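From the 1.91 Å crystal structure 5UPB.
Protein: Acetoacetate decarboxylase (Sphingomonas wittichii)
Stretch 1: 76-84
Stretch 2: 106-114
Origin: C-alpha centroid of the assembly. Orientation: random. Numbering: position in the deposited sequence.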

# COMPACT_ATOMS: atom_id res chain seq x y z
N PRO A 76 -9.89 -1.19 13.47
CA PRO A 76 -10.34 -2.15 12.45
C PRO A 76 -9.23 -2.79 11.65
O PRO A 76 -9.33 -3.98 11.31
CB PRO A 76 -11.28 -1.30 11.57
CG PRO A 76 -10.97 0.13 11.90
CD PRO A 76 -10.50 0.14 13.31
N ALA A 77 -8.18 -2.04 11.30
CA ALA A 77 -7.10 -2.63 10.54
C ALA A 77 -6.32 -3.66 11.34
O ALA A 77 -5.63 -4.51 10.74
CB ALA A 77 -6.14 -1.54 10.02
N GLY A 78 -6.41 -3.64 12.65
CA GLY A 78 -5.82 -4.68 13.45
C GLY A 78 -6.62 -5.93 13.59
O GLY A 78 -6.17 -6.87 14.24
N ALA A 79 -7.75 -6.01 12.90
CA ALA A 79 -8.69 -7.12 13.07
C ALA A 79 -8.90 -7.93 11.81
O ALA A 79 -9.62 -8.97 11.86
CB ALA A 79 -10.03 -6.57 13.54
N VAL A 80 -8.29 -7.53 10.69
CA VAL A 80 -8.48 -8.21 9.41
C VAL A 80 -7.16 -8.30 8.71
O VAL A 80 -6.30 -7.41 8.83
CB VAL A 80 -9.50 -7.50 8.48
CG1 VAL A 80 -10.91 -7.61 9.07
CG2 VAL A 80 -9.15 -6.02 8.28
N TYR A 81 -7.00 -9.38 7.95
CA TYR A 81 -5.83 -9.52 7.09
C TYR A 81 -6.14 -10.50 5.97
O TYR A 81 -7.06 -11.31 6.07
CB TYR A 81 -4.62 -9.97 7.87
CG TYR A 81 -4.69 -11.37 8.43
CD1 TYR A 81 -5.24 -11.61 9.69
CD2 TYR A 81 -4.20 -12.46 7.72
CE1 TYR A 81 -5.27 -12.89 10.23
CE2 TYR A 81 -4.26 -13.77 8.26
CZ TYR A 81 -4.75 -13.95 9.52
OH TYR A 81 -4.81 -15.20 10.12
N ASN A 82 -5.36 -10.41 4.91
CA ASN A 82 -5.42 -11.37 3.83
C ASN A 82 -4.14 -12.18 3.81
O ASN A 82 -3.06 -11.68 4.14
CB ASN A 82 -5.61 -10.67 2.50
CG ASN A 82 -6.79 -9.77 2.52
OD1 ASN A 82 -7.92 -10.24 2.61
ND2 ASN A 82 -6.54 -8.48 2.62
N GLU A 83 -4.27 -13.40 3.32
CA GLU A 83 -3.15 -14.32 3.34
C GLU A 83 -3.21 -15.29 2.16
O GLU A 83 -4.29 -15.74 1.77
CB GLU A 83 -3.14 -15.10 4.64
CG GLU A 83 -1.99 -16.07 4.80
CD GLU A 83 -1.93 -16.64 6.23
OE1 GLU A 83 -1.42 -15.94 7.12
OE2 GLU A 83 -2.44 -17.75 6.47
N ALA A 84 -2.02 -15.57 1.61
CA ALA A 84 -1.88 -16.59 0.57
C ALA A 84 -0.78 -17.56 0.98
O ALA A 84 0.26 -17.16 1.55
CB ALA A 84 -1.55 -15.93 -0.77
N ASP A 106 -0.68 -9.72 4.68
CA ASP A 106 -0.55 -8.27 4.48
C ASP A 106 -0.65 -7.46 5.77
O ASP A 106 -0.86 -6.25 5.71
CB ASP A 106 -1.55 -7.74 3.45
CG ASP A 106 -3.01 -7.98 3.82
OD1 ASP A 106 -3.26 -8.40 4.95
OD2 ASP A 106 -3.89 -7.67 2.99
N LYS A 107 -0.48 -8.10 6.93
CA LYS A 107 -0.43 -7.40 8.21
C LYS A 107 0.71 -8.03 9.01
O LYS A 107 0.77 -9.25 9.16
CB LYS A 107 -1.77 -7.52 8.97
CG LYS A 107 -2.94 -6.81 8.32
CD LYS A 107 -2.77 -5.31 8.37
CE LYS A 107 -3.79 -4.56 7.52
NZ LYS A 107 -5.18 -4.96 7.98
N GLU A 108 1.61 -7.21 9.52
CA GLU A 108 2.79 -7.79 10.16
C GLU A 108 2.47 -8.41 11.51
O GLU A 108 3.25 -9.27 11.96
CB GLU A 108 3.93 -6.73 10.26
CG GLU A 108 4.03 -5.95 11.55
CD GLU A 108 2.92 -4.90 11.72
OE1 GLU A 108 1.73 -5.26 11.76
OE2 GLU A 108 3.22 -3.68 11.83
N TRP A 109 1.38 -8.02 12.17
CA TRP A 109 1.00 -8.73 13.40
C TRP A 109 0.64 -10.17 13.11
O TRP A 109 0.90 -11.05 13.93
CB TRP A 109 -0.16 -8.05 14.13
CG TRP A 109 -1.28 -7.51 13.30
CD1 TRP A 109 -1.38 -6.25 12.81
CD2 TRP A 109 -2.48 -8.18 12.93
NE1 TRP A 109 -2.56 -6.10 12.12
CE2 TRP A 109 -3.26 -7.27 12.19
CE3 TRP A 109 -2.98 -9.47 13.17
CZ2 TRP A 109 -4.52 -7.59 11.67
CZ3 TRP A 109 -4.24 -9.80 12.62
CH2 TRP A 109 -4.98 -8.85 11.88
N SER A 110 0.11 -10.44 11.93
CA SER A 110 -0.14 -11.82 11.55
C SER A 110 1.15 -12.51 11.12
O SER A 110 1.36 -13.69 11.44
CB SER A 110 -1.19 -11.86 10.43
OG SER A 110 -1.40 -13.20 10.04
N LEU A 111 2.07 -11.76 10.50
CA LEU A 111 3.39 -12.31 10.21
C LEU A 111 4.09 -12.78 11.48
O LEU A 111 4.62 -13.90 11.55
CB LEU A 111 4.22 -11.28 9.45
CG LEU A 111 5.62 -11.74 9.06
CD1 LEU A 111 6.03 -10.96 7.83
CD2 LEU A 111 6.57 -11.54 10.20
N ILE A 112 4.12 -11.92 12.48
CA ILE A 112 4.89 -12.24 13.67
C ILE A 112 4.22 -13.34 14.49
O ILE A 112 4.89 -14.27 14.96
CB ILE A 112 5.10 -10.95 14.49
CG1 ILE A 112 6.12 -10.02 13.75
CG2 ILE A 112 5.54 -11.30 15.91
CD1 ILE A 112 7.54 -10.57 13.73
N ARG A 113 2.91 -13.27 14.69
CA ARG A 113 2.23 -14.38 15.35
C ARG A 113 2.54 -15.69 14.64
O ARG A 113 2.86 -16.70 15.27
CB ARG A 113 0.73 -14.10 15.40
CG ARG A 113 -0.20 -15.10 16.17
CD ARG A 113 -1.70 -14.72 15.91
NE ARG A 113 -1.96 -14.77 14.45
CZ ARG A 113 -2.86 -14.08 13.74
NH1 ARG A 113 -3.72 -13.16 14.25
NH2 ARG A 113 -2.89 -14.34 12.43
N GLY A 114 2.50 -15.66 13.31
CA GLY A 114 2.88 -16.83 12.53
C GLY A 114 4.29 -17.31 12.83
O GLY A 114 4.51 -18.50 13.11

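Five hydrogen bonds join strand 80-84 and the 3-10 segment before it to Asp106 and Lys107, the two residues just ahead of helix 108-114, and three of them converge on one residue pair. Asn82 N donates to Asp106 OD1 (2.9 Å, 169° at the hydrogen), Asn82 ND2 donates to Asp106 OD2 (2.8 Å, 161°), and Asp106 N returns a more bent bond to Asn82 O (3.1 Å, 136°). With chi1 at 60°, the Asp106 carboxylate reaches the strand and gives each oxygen its own donor; the backbone N of Asn82 serves OD1 and its side-chain ND2 serves OD2.

The CA-to-CB bond of Lys107, at the N-cap position, points toward the first stretch. Its m, m, t, p chain carries NZ to two backbone carbonyls, Ala77 O and Val80 O, both at 2.8 Å, so the amine at the end of a long side chain satisfies acceptors on the 3-10 segment and the strand at once. Lys107 O accepts from Leu111 N (3.1 Å).

The buried aromatic residues fill the adjoining space. Tyr81 CD1 lies 3.5 Å from Trp109 CH2, with ring planes at 89°, and Gly78 O sits over a face of the indole, 3.1 Å from Trp109 CZ2. Ser110 CB lies 3.9 Å from the Tyr81 ring centroid, 4° off the normal, a CH-pi contact. Trp109 NE1, Ser110 OG and Tyr81 OH find hydrogen bonds elsewhere in the structure. The contact buries 465 Å², summed over both sides.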